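Local coordinates for protein beta-1,4-galactanase (Humicola insolens, PDB 1HJQ) that hydrolyses the beta-1,4-galactosidic linkages of type I arabinogalactans, as a family 53 glycoside hydrolase, at residues A37-N42 against S325-H330; W49-D54 against Y82-A87; P173-H178 against D205-G210; W248-P253 against A271-Y276. All coordinates share one frame; numbering follows the deposited sequence.

Interaction 1: residues A37-N42 against S325-H330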
loop_
_atom_site.group_PDB
_atom_site.type_symbol
_atom_site.label_atom_id
_atom_site.label_comp_id
_atom_site.label_asym_id
_atom_site.label_seq_id
_atom_site.Cartn_x
_atom_site.Cartn_y
_atom_site.Cartn_z
ATOM N N ALA A 37 12.159 -6.443 -11.051
ATOM C CA ALA A 37 12.815 -5.394 -11.832
ATOM C C ALA A 37 12.792 -5.786 -13.308
ATOM O O ALA A 37 12.597 -4.952 -14.192
ATOM C CB ALA A 37 14.250 -5.209 -11.353
ATOM N N GLU A 38 12.972 -7.080 -13.545
ATOM C CA GLU A 38 12.981 -7.674 -14.876
ATOM C C GLU A 38 11.673 -7.413 -15.621
ATOM O O GLU A 38 11.652 -7.290 -16.844
ATOM C CB GLU A 38 13.189 -9.182 -14.728
ATOM C CG GLU A 38 13.450 -9.934 -16.005
ATOM C CD GLU A 38 13.578 -11.423 -15.769
ATOM O OE1 GLU A 38 14.232 -11.821 -14.779
ATOM O OE2 GLU A 38 13.028 -12.193 -16.584
ATOM N N ASN A 39 10.579 -7.328 -14.876
ATOM C CA ASN A 39 9.270 -7.112 -15.477
ATOM C C ASN A 39 8.785 -5.664 -15.522
ATOM O O ASN A 39 7.615 -5.415 -15.821
ATOM C CB ASN A 39 8.240 -7.979 -14.761
ATOM C CG ASN A 39 8.235 -9.405 -15.264
ATOM O OD1 ASN A 39 7.547 -9.724 -16.234
ATOM N ND2 ASN A 39 9.016 -10.272 -14.616
ATOM N N GLY A 40 9.670 -4.716 -15.222
ATOM C CA GLY A 40 9.292 -3.316 -15.270
ATOM C C GLY A 40 8.971 -2.648 -13.944
ATOM O O GLY A 40 8.772 -1.437 -13.899
ATOM N N VAL A 41 8.903 -3.418 -12.865
ATOM C CA VAL A 41 8.618 -2.841 -11.556
ATOM C C VAL A 41 9.744 -1.887 -11.186
ATOM O O VAL A 41 10.908 -2.209 -11.390
ATOM C CB VAL A 41 8.518 -3.942 -10.473
ATOM C CG1 VAL A 41 8.405 -3.310 -9.080
ATOM C CG2 VAL A 41 7.315 -4.838 -10.755
ATOM N N ASN A 42 9.407 -0.711 -10.659
ATOM C CA ASN A 42 10.448 0.249 -10.262
ATOM C C ASN A 42 10.345 0.640 -8.793
ATOM O O ASN A 42 11.020 1.564 -8.339
ATOM C CB ASN A 42 10.421 1.521 -11.138
ATOM C CG ASN A 42 9.124 2.321 -11.007
ATOM O OD1 ASN A 42 8.292 2.061 -10.134
ATOM N ND2 ASN A 42 8.956 3.316 -11.881
ATOM N N SER A 325 1.630 -12.031 -17.276
ATOM C CA SER A 325 1.020 -10.780 -16.833
ATOM C C SER A 325 1.906 -9.876 -15.980
ATOM O O SER A 325 1.668 -8.675 -15.891
ATOM C CB SER A 325 -0.269 -11.088 -16.074
ATOM O OG SER A 325 -0.014 -11.968 -14.994
ATOM N N LEU A 326 2.926 -10.443 -15.351
ATOM C CA LEU A 326 3.812 -9.647 -14.509
ATOM C C LEU A 326 4.543 -8.566 -15.311
ATOM O O LEU A 326 4.915 -7.524 -14.768
ATOM C CB LEU A 326 4.848 -10.544 -13.827
ATOM C CG LEU A 326 5.259 -10.271 -12.368
ATOM C CD1 LEU A 326 6.711 -10.735 -12.163
ATOM C CD2 LEU A 326 5.131 -8.791 -12.025
ATOM N N SER A 327 4.753 -8.815 -16.601
ATOM C CA SER A 327 5.472 -7.861 -17.439
ATOM C C SER A 327 4.619 -6.686 -17.889
ATOM O O SER A 327 5.033 -5.914 -18.756
ATOM C CB SER A 327 6.052 -8.560 -18.666
ATOM O OG SER A 327 5.024 -8.950 -19.553
ATOM N N VAL A 328 3.429 -6.555 -17.316
ATOM C CA VAL A 328 2.552 -5.441 -17.655
ATOM C C VAL A 328 3.183 -4.156 -17.099
ATOM O O VAL A 328 2.866 -3.048 -17.530
ATOM C CB VAL A 328 1.127 -5.621 -17.045
ATOM C CG1 VAL A 328 1.191 -5.632 -15.526
ATOM C CG2 VAL A 328 0.219 -4.510 -17.517
ATOM N N PHE A 329 4.091 -4.314 -16.145
ATOM C CA PHE A 329 4.748 -3.170 -15.544
ATOM C C PHE A 329 5.637 -2.422 -16.531
ATOM O O PHE A 329 6.095 -1.311 -16.247
ATOM C CB PHE A 329 5.530 -3.614 -14.311
ATOM C CG PHE A 329 4.648 -3.929 -13.136
ATOM C CD1 PHE A 329 3.975 -2.912 -12.469
ATOM C CD2 PHE A 329 4.450 -5.242 -12.723
ATOM C CE1 PHE A 329 3.115 -3.196 -11.409
ATOM C CE2 PHE A 329 3.595 -5.534 -11.668
ATOM C CZ PHE A 329 2.923 -4.506 -11.008
ATOM N N HIS A 330 5.873 -3.031 -17.692
ATOM C CA HIS A 330 6.662 -2.390 -18.740
ATOM C C HIS A 330 5.742 -1.408 -19.470
ATOM O O HIS A 330 6.105 -0.258 -19.702
ATOM C CB HIS A 330 7.189 -3.415 -19.759
ATOM C CG HIS A 330 8.358 -4.223 -19.278
ATOM N ND1 HIS A 330 9.490 -3.652 -18.739
ATOM C CD2 HIS A 330 8.586 -5.557 -19.298
ATOM C CE1 HIS A 330 10.364 -4.598 -18.447
ATOM N NE2 HIS A 330 9.839 -5.765 -18.778
#
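H330 lays one face of its imidazole over the peptide link of N39 and G40, with N39 C and G40 N both above the ring and off its centre, while at the edge H330 NE2 gives E38 O a weak hydrogen bond of 3.1 Å, bent to 125°. The F329 ring takes V41 CG2 over one face, a CH-pi contact 3.8 Å from the ring centroid, and has L326 CD2 in its plane at the edge. With its CG beside the backbone N (chi1 -82°), the N39 amide crosses L326 at about a right angle. Its ND2 lies 3.4 Å from L326 CD1 but finds its polar partner in I35 O; N39 OD1 lies beside S327 N (3.0 Å) at an angle too poor for a hydrogen bond. G40, at positive phi, is the C-prime residue of a Schellman motif that ends helix 32-38. Its backbone angles call for glycine, and a CB would run into the F329–H330 peptide as well. The short, weakly bonded helix 328-331 packs against this turn, which leads into strand 43-48. The one polar link, NE2 to E38 O, is weak, so shape rather than hydrogen bonding probably carries the contact.

Interaction 2: residues W49-D54 against Y82-A87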
loop_
_atom_site.group_PDB
_atom_site.type_symbol
_atom_site.label_atom_id
_atom_site.label_comp_id
_atom_site.label_asym_id
_atom_site.label_seq_id
_atom_site.Cartn_x
_atom_site.Cartn_y
_atom_site.Cartn_z
ATOM N N TRP A 49 5.206 -3.508 10.839
ATOM C CA TRP A 49 4.465 -3.679 12.085
ATOM C C TRP A 49 5.383 -3.376 13.264
ATOM O O TRP A 49 6.596 -3.615 13.198
ATOM C CB TRP A 49 3.917 -5.108 12.200
ATOM C CG TRP A 49 2.893 -5.448 11.157
ATOM C CD1 TRP A 49 2.306 -4.588 10.267
ATOM C CD2 TRP A 49 2.322 -6.736 10.901
ATOM N NE1 TRP A 49 1.409 -5.263 9.477
ATOM C CE2 TRP A 49 1.396 -6.582 9.846
ATOM C CE3 TRP A 49 2.499 -8.008 11.463
ATOM C CZ2 TRP A 49 0.650 -7.652 9.341
ATOM C CZ3 TRP A 49 1.757 -9.071 10.960
ATOM C CH2 TRP A 49 0.845 -8.885 9.911
ATOM N N VAL A 50 4.794 -2.848 14.337
ATOM C CA VAL A 50 5.529 -2.475 15.543
ATOM C C VAL A 50 6.190 -3.673 16.234
ATOM O O VAL A 50 7.386 -3.912 16.058
ATOM C CB VAL A 50 4.592 -1.751 16.545
ATOM C CG1 VAL A 50 5.391 -1.184 17.711
ATOM C CG2 VAL A 50 3.841 -0.633 15.833
ATOM N N ASN A 51 5.418 -4.424 17.015
ATOM C CA ASN A 51 5.954 -5.588 17.717
ATOM C C ASN A 51 5.265 -6.880 17.301
ATOM O O ASN A 51 4.549 -7.493 18.096
ATOM C CB ASN A 51 5.802 -5.414 19.220
ATOM C CG ASN A 51 6.218 -4.035 19.685
ATOM O OD1 ASN A 51 7.375 -3.632 19.526
ATOM N ND2 ASN A 51 5.272 -3.296 20.264
ATOM N N PRO A 52 5.464 -7.311 16.044
ATOM C CA PRO A 52 4.828 -8.549 15.596
ATOM C C PRO A 52 5.223 -9.697 16.506
ATOM O O PRO A 52 6.346 -9.748 17.014
ATOM C CB PRO A 52 5.343 -8.707 14.170
ATOM C CG PRO A 52 6.651 -7.989 14.190
ATOM C CD PRO A 52 6.326 -6.757 14.988
ATOM N N TRP A 53 4.287 -10.614 16.715
ATOM C CA TRP A 53 4.503 -11.752 17.593
ATOM C C TRP A 53 5.658 -12.650 17.173
ATOM O O TRP A 53 6.282 -13.299 18.013
ATOM C CB TRP A 53 3.231 -12.594 17.674
ATOM C CG TRP A 53 2.956 -13.340 16.407
ATOM C CD1 TRP A 53 2.425 -12.842 15.253
ATOM C CD2 TRP A 53 3.293 -14.702 16.136
ATOM N NE1 TRP A 53 2.417 -13.808 14.275
ATOM C CE2 TRP A 53 2.946 -14.959 14.791
ATOM C CE3 TRP A 53 3.861 -15.730 16.901
ATOM C CZ2 TRP A 53 3.147 -16.200 14.193
ATOM C CZ3 TRP A 53 4.063 -16.966 16.307
ATOM C CH2 TRP A 53 3.706 -17.191 14.964
ATOM N N ASP A 54 5.947 -12.695 15.879
ATOM C CA ASP A 54 7.018 -13.560 15.394
ATOM C C ASP A 54 8.152 -12.802 14.704
ATOM O O ASP A 54 9.037 -13.409 14.103
ATOM C CB ASP A 54 6.429 -14.602 14.446
ATOM C CG ASP A 54 5.846 -13.978 13.206
ATOM O OD1 ASP A 54 5.680 -12.734 13.191
ATOM O OD2 ASP A 54 5.551 -14.721 12.252
ATOM N N TYR A 82 1.199 0.845 11.985
ATOM C CA TYR A 82 1.103 1.364 13.348
ATOM C C TYR A 82 0.276 0.438 14.218
ATOM O O TYR A 82 -0.628 0.867 14.935
ATOM C CB TYR A 82 0.496 2.766 13.352
ATOM C CG TYR A 82 1.375 3.794 12.685
ATOM C CD1 TYR A 82 2.751 3.827 12.943
ATOM C CD2 TYR A 82 0.838 4.752 11.830
ATOM C CE1 TYR A 82 3.565 4.787 12.376
ATOM C CE2 TYR A 82 1.644 5.722 11.257
ATOM C CZ TYR A 82 3.010 5.736 11.537
ATOM O OH TYR A 82 3.821 6.716 11.000
ATOM N N SER A 83 0.609 -0.845 14.138
ATOM C CA SER A 83 -0.062 -1.885 14.892
ATOM C C SER A 83 0.892 -3.083 14.967
ATOM O O SER A 83 1.879 -3.132 14.231
ATOM C CB SER A 83 -1.353 -2.271 14.170
ATOM O OG SER A 83 -2.094 -3.217 14.911
ATOM N N ASP A 84 0.625 -4.038 15.859
ATOM C CA ASP A 84 1.496 -5.208 15.952
ATOM C C ASP A 84 1.081 -6.175 14.862
ATOM O O ASP A 84 1.855 -7.028 14.438
ATOM C CB ASP A 84 1.353 -5.917 17.302
ATOM C CG ASP A 84 1.960 -5.135 18.448
ATOM O OD1 ASP A 84 2.824 -4.267 18.193
ATOM O OD2 ASP A 84 1.579 -5.411 19.607
ATOM N N THR A 85 -0.151 -6.014 14.403
ATOM C CA THR A 85 -0.695 -6.892 13.391
ATOM C C THR A 85 -1.430 -6.111 12.293
ATOM O O THR A 85 -1.459 -4.879 12.309
ATOM C CB THR A 85 -1.646 -7.875 14.050
ATOM O OG1 THR A 85 -1.855 -8.996 13.186
ATOM C CG2 THR A 85 -2.964 -7.187 14.345
ATOM N N TRP A 86 -2.032 -6.842 11.356
ATOM C CA TRP A 86 -2.746 -6.251 10.226
ATOM C C TRP A 86 -3.653 -5.094 10.575
ATOM O O TRP A 86 -4.592 -5.250 11.346
ATOM C CB TRP A 86 -3.612 -7.288 9.517
ATOM C CG TRP A 86 -2.891 -8.490 9.025
ATOM C CD1 TRP A 86 -2.810 -9.706 9.640
ATOM C CD2 TRP A 86 -2.156 -8.610 7.803
ATOM N NE1 TRP A 86 -2.074 -10.573 8.879
ATOM C CE2 TRP A 86 -1.658 -9.929 7.743
ATOM C CE3 TRP A 86 -1.868 -7.731 6.751
ATOM C CZ2 TRP A 86 -0.890 -10.393 6.675
ATOM C CZ3 TRP A 86 -1.098 -8.195 5.681
ATOM C CH2 TRP A 86 -0.620 -9.514 5.657
ATOM N N ALA A 87 -3.389 -3.933 9.988
ATOM C CA ALA A 87 -4.232 -2.771 10.227
ATOM C C ALA A 87 -5.075 -2.530 8.982
ATOM O O ALA A 87 -4.559 -2.536 7.867
ATOM C CB ALA A 87 -3.391 -1.552 10.528
#
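Y82 meets V50 through its backbone, Y82 C lying 4.1 Å from V50 CG2, while its hydroxyl bonds T113 OG1. S83 follows with its carbonyl: V50 N gives S83 O a hydrogen bond of 2.9 Å from above the carbonyl plane. S83 OG is bonded to T93 O and weakly to T85 N. D84 makes two kinds of contact. Its CG lies beside its own backbone N (chi1 -72°), which carries OD1 to N51 N for a 2.9 Å hydrogen bond that arrives from above the carboxylate plane. D84 O lies against W49 CE3 and takes a CA-H...O contact of 3.5 Å from P52 CA. T85 then passes over the W49 indole, its CA 3.9 Å from the centroid of the six-membered ring and 10° off the ring normal. W86 completes the set with an edge-to-face pair: W49 pushes its CZ2 and CH2 rim at the W86 face, ring centroids 4.6 Å apart and planes at 76°. H81 and Y57 also meet W49 edge-to-face. The two loops follow neighbouring strands 43-48 and 75-80 at the C-terminal, catalytic end of the TIM barrel, and the W86 side chain is about 8 Å from those of E135 and E245, the probable proton donor and nucleophile. Backbone and carboxylate bonds hold the two loops together, and the W49 edge against its face is likely to limit how far the W86 indole can tilt near the substrate cleft.

Interaction 3: residues P173-H178 against D205-G210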
loop_
_atom_site.group_PDB
_atom_site.type_symbol
_atom_site.label_atom_id
_atom_site.label_comp_id
_atom_site.label_asym_id
_atom_site.label_seq_id
_atom_site.Cartn_x
_atom_site.Cartn_y
_atom_site.Cartn_z
ATOM N N PRO A 173 11.120 11.378 2.142
ATOM C CA PRO A 173 10.139 10.672 1.323
ATOM C C PRO A 173 8.821 11.429 1.301
ATOM O O PRO A 173 8.548 12.238 2.179
ATOM C CB PRO A 173 10.001 9.336 2.040
ATOM C CG PRO A 173 10.148 9.736 3.466
ATOM C CD PRO A 173 11.351 10.652 3.403
ATOM N N LYS A 174 8.013 11.166 0.285
ATOM C CA LYS A 174 6.716 11.799 0.176
ATOM C C LYS A 174 5.852 11.149 1.240
ATOM O O LYS A 174 5.811 9.926 1.360
ATOM C CB LYS A 174 6.128 11.557 -1.211
ATOM C CG LYS A 174 6.997 12.115 -2.316
ATOM C CD LYS A 174 6.346 12.009 -3.676
ATOM C CE LYS A 174 7.185 12.730 -4.716
ATOM N NZ LYS A 174 6.450 12.876 -5.997
ATOM N N ILE A 175 5.177 11.966 2.030
ATOM C CA ILE A 175 4.331 11.441 3.082
ATOM C C ILE A 175 2.948 11.190 2.507
ATOM O O ILE A 175 2.354 12.070 1.888
ATOM C CB ILE A 175 4.274 12.422 4.258
ATOM C CG1 ILE A 175 5.700 12.660 4.772
ATOM C CG2 ILE A 175 3.382 11.862 5.356
ATOM C CD1 ILE A 175 5.836 13.798 5.771
ATOM N N MET A 176 2.449 9.977 2.715
ATOM C CA MET A 176 1.158 9.577 2.180
ATOM C C MET A 176 0.125 9.158 3.225
ATOM O O MET A 176 0.460 8.567 4.248
ATOM C CB MET A 176 1.359 8.413 1.196
ATOM C CG MET A 176 0.069 7.774 0.709
ATOM S SD MET A 176 0.322 6.148 -0.008
ATOM C CE MET A 176 1.157 6.577 -1.556
ATOM N N VAL A 177 -1.134 9.487 2.952
ATOM C CA VAL A 177 -2.250 9.101 3.808
ATOM C C VAL A 177 -2.991 8.081 2.954
ATOM O O VAL A 177 -3.362 8.359 1.813
ATOM C CB VAL A 177 -3.166 10.296 4.155
ATOM C CG1 VAL A 177 -4.452 9.790 4.817
ATOM C CG2 VAL A 177 -2.434 11.241 5.106
ATOM N N HIS A 178 -3.171 6.890 3.513
ATOM C CA HIS A 178 -3.796 5.779 2.813
ATOM C C HIS A 178 -5.185 5.414 3.326
ATOM O O HIS A 178 -5.367 5.092 4.502
ATOM C CB HIS A 178 -2.851 4.569 2.895
ATOM C CG HIS A 178 -3.408 3.308 2.312
ATOM N ND1 HIS A 178 -4.430 3.299 1.388
ATOM C CD2 HIS A 178 -3.062 2.013 2.506
ATOM C CE1 HIS A 178 -4.693 2.052 1.040
ATOM N NE2 HIS A 178 -3.877 1.253 1.703
ATOM N N ASP A 205 1.661 18.982 5.820
ATOM C CA ASP A 205 2.149 17.811 6.550
ATOM C C ASP A 205 2.213 16.545 5.710
ATOM O O ASP A 205 2.890 15.592 6.090
ATOM C CB ASP A 205 1.292 17.523 7.792
ATOM C CG ASP A 205 1.526 18.519 8.912
ATOM O OD1 ASP A 205 2.674 18.989 9.069
ATOM O OD2 ASP A 205 0.563 18.818 9.647
ATOM N N PHE A 206 1.500 16.509 4.589
ATOM C CA PHE A 206 1.553 15.325 3.740
ATOM C C PHE A 206 1.629 15.673 2.270
ATOM O O PHE A 206 1.324 16.789 1.873
ATOM C CB PHE A 206 0.377 14.378 4.015
ATOM C CG PHE A 206 -0.953 14.880 3.548
ATOM C CD1 PHE A 206 -1.523 16.016 4.105
ATOM C CD2 PHE A 206 -1.679 14.159 2.605
ATOM C CE1 PHE A 206 -2.807 16.423 3.734
ATOM C CE2 PHE A 206 -2.952 14.555 2.229
ATOM C CZ PHE A 206 -3.518 15.688 2.798
ATOM N N ASP A 207 2.037 14.705 1.463
ATOM C CA ASP A 207 2.209 14.939 0.036
ATOM C C ASP A 207 1.370 14.052 -0.864
ATOM O O ASP A 207 1.030 14.434 -1.984
ATOM C CB ASP A 207 3.682 14.749 -0.321
ATOM C CG ASP A 207 4.607 15.421 0.674
ATOM O OD1 ASP A 207 4.551 16.661 0.792
ATOM O OD2 ASP A 207 5.382 14.709 1.344
ATOM N N MET A 208 1.035 12.867 -0.384
ATOM C CA MET A 208 0.268 11.952 -1.205
ATOM C C MET A 208 -0.992 11.440 -0.543
ATOM O O MET A 208 -1.132 11.447 0.681
ATOM C CB MET A 208 1.125 10.740 -1.604
ATOM C CG MET A 208 2.429 11.070 -2.322
ATOM S SD MET A 208 3.311 9.590 -2.896
ATOM C CE MET A 208 2.411 9.244 -4.396
ATOM N N MET A 209 -1.912 11.007 -1.391
ATOM C CA MET A 209 -3.155 10.415 -0.965
ATOM C C MET A 209 -3.185 9.114 -1.754
ATOM O O MET A 209 -3.279 9.127 -2.990
ATOM C CB MET A 209 -4.346 11.301 -1.328
ATOM C CG MET A 209 -4.509 12.515 -0.427
ATOM S SD MET A 209 -6.006 13.470 -0.813
ATOM C CE MET A 209 -5.895 14.830 0.385
ATOM N N GLY A 210 -3.048 7.998 -1.037
ATOM C CA GLY A 210 -3.070 6.691 -1.673
ATOM C C GLY A 210 -4.415 6.033 -1.438
ATOM O O GLY A 210 -5.073 6.330 -0.444
#
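M176, V177 and H178 pair in parallel register with M208, M209 and G210, the strand axes at 35°, through V177 N to M208 O (3.0 Å) and G210 N to V177 O (2.9 Å). At the start of the pairing, I175 O accepts both D207 N and M208 N, each at 2.7 Å. D207 OD2 returns a bond to I175 N on the anti side of the carboxylate, nearly straight at 170°. M176, with CG anti to its backbone N (chi1 172°), packs CB on M208 CB at 3.6 Å and then sets SD beside G210 CA at 3.8 Å, where a CB on the glycine would clash. An alanine at M176 would probably open a gap beside G210 and leave the M208 thioether without its methyl neighbour. H178 shares this inward face of the barrel, G210 O near its ring edge and NE2 bonded to E245, the probable nucleophile. On the outer face V177 CG2 touches F206 CD2 at 3.9 Å, under helix 185-198, which links the strands in a beta-alpha-beta unit. K174 reaches away to a salt bridge with E240. Two donors on one carbonyl and a carboxylate on the matching N-H tie down the strand entry, and the pairing carries on to H178, which holds its imidazole beside E135 and E245, the probable catalytic pair.

Interaction 4: residues W248-P253 against A271-Y276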
loop_
_atom_site.group_PDB
_atom_site.type_symbol
_atom_site.label_atom_id
_atom_site.label_comp_id
_atom_site.label_asym_id
_atom_site.label_seq_id
_atom_site.Cartn_x
_atom_site.Cartn_y
_atom_site.Cartn_z
ATOM N N TRP A 248 -6.325 -8.697 -9.243
ATOM C CA TRP A 248 -7.250 -9.212 -10.233
ATOM C C TRP A 248 -6.981 -10.699 -10.224
ATOM O O TRP A 248 -5.841 -11.127 -10.372
ATOM C CB TRP A 248 -7.003 -8.641 -11.623
ATOM C CG TRP A 248 -8.016 -9.166 -12.596
ATOM C CD1 TRP A 248 -7.851 -10.191 -13.483
ATOM C CD2 TRP A 248 -9.379 -8.751 -12.715
ATOM N NE1 TRP A 248 -9.029 -10.444 -14.145
ATOM C CE2 TRP A 248 -9.983 -9.573 -13.694
ATOM C CE3 TRP A 248 -10.152 -7.766 -12.088
ATOM C CZ2 TRP A 248 -11.326 -9.439 -14.060
ATOM C CZ3 TRP A 248 -11.487 -7.634 -12.451
ATOM C CH2 TRP A 248 -12.060 -8.467 -13.428
ATOM N N PRO A 249 -8.027 -11.509 -10.045
ATOM C CA PRO A 249 -7.852 -12.956 -10.007
ATOM C C PRO A 249 -7.742 -13.682 -11.334
ATOM O O PRO A 249 -8.286 -13.245 -12.339
ATOM C CB PRO A 249 -9.067 -13.411 -9.209
ATOM C CG PRO A 249 -10.116 -12.464 -9.668
ATOM C CD PRO A 249 -9.406 -11.135 -9.689
ATOM N N THR A 250 -7.018 -14.798 -11.319
ATOM C CA THR A 250 -6.863 -15.645 -12.497
ATOM C C THR A 250 -7.802 -16.826 -12.258
ATOM O O THR A 250 -7.979 -17.692 -13.118
ATOM C CB THR A 250 -5.447 -16.185 -12.627
ATOM O OG1 THR A 250 -5.202 -17.118 -11.572
ATOM C CG2 THR A 250 -4.445 -15.050 -12.549
ATOM N N SER A 251 -8.390 -16.839 -11.065
ATOM C CA SER A 251 -9.324 -17.868 -10.644
ATOM C C SER A 251 -10.204 -17.287 -9.546
ATOM O O SER A 251 -9.701 -16.816 -8.526
ATOM C CB SER A 251 -8.564 -19.077 -10.103
ATOM O OG SER A 251 -9.451 -20.121 -9.733
ATOM N N CYS A 252 -11.514 -17.301 -9.759
ATOM C CA CYS A 252 -12.446 -16.781 -8.759
ATOM C C CYS A 252 -13.768 -17.532 -8.891
ATOM O O CYS A 252 -14.772 -16.980 -9.324
ATOM C CB CYS A 252 -12.681 -15.273 -8.936
ATOM S SG CYS A 252 -13.414 -14.514 -7.444
ATOM N N PRO A 253 -13.773 -18.814 -8.509
ATOM C CA PRO A 253 -14.957 -19.671 -8.579
ATOM C C PRO A 253 -16.130 -19.203 -7.731
ATOM O O PRO A 253 -17.280 -19.315 -8.153
ATOM C CB PRO A 253 -14.433 -21.021 -8.102
ATOM C CG PRO A 253 -12.977 -20.958 -8.406
ATOM C CD PRO A 253 -12.614 -19.571 -8.011
ATOM N N ALA A 271 -4.120 -12.960 -18.879
ATOM C CA ALA A 271 -4.511 -11.942 -19.851
ATOM C C ALA A 271 -5.399 -10.906 -19.182
ATOM O O ALA A 271 -5.206 -9.708 -19.364
ATOM C CB ALA A 271 -5.242 -12.584 -21.018
ATOM N N GLY A 272 -6.363 -11.382 -18.399
ATOM C CA GLY A 272 -7.272 -10.493 -17.699
ATOM C C GLY A 272 -6.574 -9.598 -16.691
ATOM O O GLY A 272 -6.951 -8.440 -16.509
ATOM N N GLN A 273 -5.557 -10.128 -16.021
ATOM C CA GLN A 273 -4.828 -9.329 -15.050
ATOM C C GLN A 273 -4.167 -8.163 -15.772
ATOM O O GLN A 273 -4.223 -7.026 -15.307
ATOM C CB GLN A 273 -3.757 -10.168 -14.345
ATOM C CG GLN A 273 -4.302 -11.262 -13.438
ATOM C CD GLN A 273 -3.206 -11.960 -12.654
ATOM O OE1 GLN A 273 -2.253 -12.475 -13.229
ATOM N NE2 GLN A 273 -3.340 -11.981 -11.335
ATOM N N THR A 274 -3.543 -8.452 -16.911
ATOM C CA THR A 274 -2.860 -7.440 -17.705
ATOM C C THR A 274 -3.849 -6.348 -18.061
ATOM O O THR A 274 -3.626 -5.167 -17.804
ATOM C CB THR A 274 -2.292 -8.053 -19.005
ATOM O OG1 THR A 274 -1.429 -9.148 -18.672
ATOM C CG2 THR A 274 -1.491 -7.017 -19.791
ATOM N N GLN A 275 -4.958 -6.774 -18.647
ATOM C CA GLN A 275 -6.028 -5.882 -19.064
ATOM C C GLN A 275 -6.494 -4.999 -17.903
ATOM O O GLN A 275 -6.579 -3.776 -18.037
ATOM C CB GLN A 275 -7.186 -6.732 -19.577
ATOM C CG GLN A 275 -8.216 -6.018 -20.411
ATOM C CD GLN A 275 -9.256 -6.987 -20.943
ATOM O OE1 GLN A 275 -8.917 -8.081 -21.420
ATOM N NE2 GLN A 275 -10.526 -6.598 -20.870
ATOM N N TYR A 276 -6.786 -5.621 -16.760
ATOM C CA TYR A 276 -7.259 -4.884 -15.595
ATOM C C TYR A 276 -6.219 -3.929 -15.021
ATOM O O TYR A 276 -6.512 -2.761 -14.767
ATOM C CB TYR A 276 -7.709 -5.848 -14.490
ATOM C CG TYR A 276 -8.280 -5.151 -13.269
ATOM C CD1 TYR A 276 -9.605 -4.699 -13.244
ATOM C CD2 TYR A 276 -7.494 -4.943 -12.139
ATOM C CE1 TYR A 276 -10.133 -4.062 -12.113
ATOM C CE2 TYR A 276 -8.004 -4.307 -11.010
ATOM C CZ TYR A 276 -9.321 -3.872 -10.997
ATOM O OH TYR A 276 -9.813 -3.270 -9.857
#
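W248 and Y276 form an offset stack, the indole's six-membered ring and the phenol ring having centroids 4.6 Å apart and planes at 24°. The overlap is at the rim: W248 CE3 sits over the Y276 face, while Y276 CB makes an off-centre CH-pi contact with the five-membered ring. Both side chains run anti to their backbone N (chi1 -178° for W248), which sends them towards each other from loop and helix. P249 CD covers the opposite face of the indole, and Q273 CG lies in the indole plane at its edge, 3.7 Å from W248 CD1. A phenylalanine at W248 would probably lose part of the stack on Y276 and leave P267 O, which NE1 binds, without its donor. G272 lets the helix come close, since a CB there would crowd W248 NE1. This loop follows strand 240-245, the seventh of the TIM barrel, and leads into helix 270-286; further along it C252 is disulfide-bonded to C310 of the loop after strand 290-296. Among polar contacts, Q273 NE2 donates to W248 O at 2.8 Å and 164°, in its own amide plane and nearly along the C=O axis. The same nitrogen also reaches T314 O, while OE1 pairs with S325 OG, so the Q273 amide is gripped at both ends. In van der Waals contact, T250 lays CG2 against that amide, 3.3 Å from Q273 CD.

Overall arrangement
All four contacts belong to one eight-stranded parallel barrel fold. Interaction 1 joins a turn near the chain's start to the last helix, and the other three are nested in the loop it closes, in the order 2, 3, 4. Interactions 1 and 4, centres about 16 Å apart, touch where S325 OG meets Q273 OE1 and V328 packs on T274, so helix 328-331 rests on helix 270-286. Interaction 2, in the loops after strands 43-48 and 75-80, is across the chain's centre from interaction 1, about 30 Å between centres. Interaction 3, the most central, pairs strands 174-179 and 208-212. Interactions 2 and 3 approach the probable catalytic pair E135 and E245; interaction 1 packs outside the strands.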